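Long-range contact in deacetylase EF_0837 (Enterococcus faecalis, PDB 2ICS), which is a two-zinc amidohydrolase-superfamily esterase that can deacetylate acetyl-(R)-mandelate in vitro, though with very low efficiency: residues L286-E291 / E339-T344. Sequence-based numbering, arbitrary orientation.
Sequences LATTME and EEKTLT
Glu291 on the helix and Lys341 on the strand form the salt bridge of this contact. Lys341 NZ lies 2.6 Å from Glu291 OE1. It meets that oxygen on the syn lone pair, the side facing OE2. The lysine chain is fully extended, with CG anti to its backbone N (chi1 178°), and crosses the glutamate side chain at about a right angle. Lys341 CD and CE also pass OE1. The second carboxylate oxygen, OE2, accepts a hydrogen bond from the backbone N of Ile357. Both oxygens of this buried carboxylate are therefore engaged, which should favour the charged form and hold its orientation.

A weak hydrogen bond runs from Lys341 NZ to Thr288 OG1 at 3.4 Å. Thr288 OG1 also hydrogen-bonds OD2 of Asp285, three residues earlier, its stronger polar partner. The ammonium group is thus shared unequally between two side chains of the helix.

Van der Waals contacts come from Leu343, two residues along the strand from Lys341. Leu343 CD1 rests 3.6 Å from the backbone O of Glu291. Leu343 CD2 lies 4.0 Å from the methyl Thr288 CG2, and these two side chains slide past each other in opposite directions. Leu343 CD2 is also 4.1 Å from Glu291 OE1, so the leucine borders the salt bridge.

The axes of segments 286-291 and 339-344 cross at 91°, 9.5 Å apart at closest approach. Strand 331-344 pairs antiparallel with strand 350-364, and Gln356 and Ala353 of that strand touch Lys341 and Leu343 respectively. This is helix-on-sheet packing, away from the zinc site, which joins helix 286-296 of the TIM-barrel amidohydrolase fold to the C-terminal strands.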
# COMPACT_ATOMS: atom_id res chain seq x y z
N LEU A 286 -1.18 -0.20 -9.50
CA LEU A 286 -1.11 -1.35 -8.59
C LEU A 286 -1.18 -2.66 -9.37
O LEU A 286 -0.41 -3.58 -9.12
CB LEU A 286 -2.23 -1.27 -7.56
CG LEU A 286 -2.19 -2.31 -6.43
CD1 LEU A 286 -0.96 -2.10 -5.55
CD2 LEU A 286 -3.46 -2.19 -5.62
N ALA A 287 -2.12 -2.74 -10.32
CA ALA A 287 -2.29 -3.93 -11.16
C ALA A 287 -0.96 -4.39 -11.75
O ALA A 287 -0.64 -5.59 -11.73
CB ALA A 287 -3.28 -3.62 -12.29
N THR A 288 -0.18 -3.44 -12.26
CA THR A 288 1.12 -3.72 -12.86
C THR A 288 2.11 -4.24 -11.81
O THR A 288 2.96 -5.08 -12.11
CB THR A 288 1.70 -2.45 -13.52
OG1 THR A 288 0.82 -2.02 -14.56
CG2 THR A 288 3.07 -2.72 -14.12
N THR A 289 2.00 -3.73 -10.59
CA THR A 289 2.88 -4.16 -9.52
C THR A 289 2.48 -5.58 -9.13
O THR A 289 3.32 -6.42 -8.84
CB THR A 289 2.76 -3.23 -8.31
OG1 THR A 289 2.95 -1.87 -8.74
CG2 THR A 289 3.83 -3.56 -7.27
N MSE A 290 1.18 -5.84 -9.14
CA MSE A 290 0.65 -7.16 -8.81
C MSE A 290 1.11 -8.20 -9.85
O MSE A 290 1.44 -9.33 -9.50
CB MSE A 290 -0.88 -7.11 -8.75
CG MSE A 290 -1.41 -6.22 -7.62
SE MSE A 290 -3.29 -5.77 -7.83
CE MSE A 290 -4.05 -7.51 -7.51
N GLU A 291 1.14 -7.79 -11.12
CA GLU A 291 1.57 -8.68 -12.19
C GLU A 291 3.06 -8.98 -12.06
O GLU A 291 3.54 -10.01 -12.54
CB GLU A 291 1.29 -8.04 -13.55
CG GLU A 291 -0.18 -7.69 -13.77
CD GLU A 291 -0.39 -6.83 -14.99
OE1 GLU A 291 0.54 -6.07 -15.35
OE2 GLU A 291 -1.49 -6.89 -15.58
N GLU A 339 -1.95 -13.01 -21.53
CA GLU A 339 -1.45 -12.14 -22.57
C GLU A 339 -0.09 -11.61 -22.13
O GLU A 339 0.05 -11.05 -21.04
CB GLU A 339 -2.42 -10.98 -22.80
CG GLU A 339 -2.10 -10.16 -24.05
CD GLU A 339 -3.21 -9.19 -24.40
OE1 GLU A 339 -4.37 -9.63 -24.53
OE2 GLU A 339 -2.92 -7.98 -24.57
N GLU A 340 0.91 -11.81 -22.98
CA GLU A 340 2.26 -11.36 -22.65
C GLU A 340 2.34 -9.85 -22.48
O GLU A 340 1.60 -9.10 -23.11
CB GLU A 340 3.24 -11.85 -23.72
CG GLU A 340 3.46 -13.36 -23.66
CD GLU A 340 4.59 -13.84 -24.55
OE1 GLU A 340 4.97 -15.02 -24.43
OE2 GLU A 340 5.10 -13.04 -25.37
N LYS A 341 3.26 -9.43 -21.62
CA LYS A 341 3.46 -8.02 -21.32
C LYS A 341 4.85 -7.86 -20.72
O LYS A 341 5.28 -8.69 -19.91
CB LYS A 341 2.41 -7.56 -20.31
CG LYS A 341 2.50 -6.11 -19.86
CD LYS A 341 1.47 -5.87 -18.76
CE LYS A 341 1.46 -4.43 -18.29
NZ LYS A 341 0.47 -4.22 -17.19
N THR A 342 5.57 -6.82 -21.13
CA THR A 342 6.91 -6.58 -20.61
C THR A 342 6.81 -5.80 -19.31
O THR A 342 6.06 -4.83 -19.21
CB THR A 342 7.77 -5.79 -21.61
OG1 THR A 342 7.97 -6.57 -22.79
CG2 THR A 342 9.13 -5.46 -20.99
N LEU A 343 7.57 -6.23 -18.32
CA LEU A 343 7.57 -5.57 -17.02
C LEU A 343 8.99 -5.19 -16.66
O LEU A 343 9.90 -6.00 -16.78
CB LEU A 343 6.99 -6.51 -15.95
CG LEU A 343 5.57 -7.03 -16.18
CD1 LEU A 343 5.24 -8.08 -15.12
CD2 LEU A 343 4.58 -5.89 -16.11
N THR A 344 9.17 -3.96 -16.21
CA THR A 344 10.48 -3.45 -15.84
C THR A 344 10.49 -3.03 -14.37
O THR A 344 9.56 -2.36 -13.92
CB THR A 344 10.85 -2.22 -16.69
OG1 THR A 344 10.59 -2.51 -18.07
CG2 THR A 344 12.32 -1.88 -16.52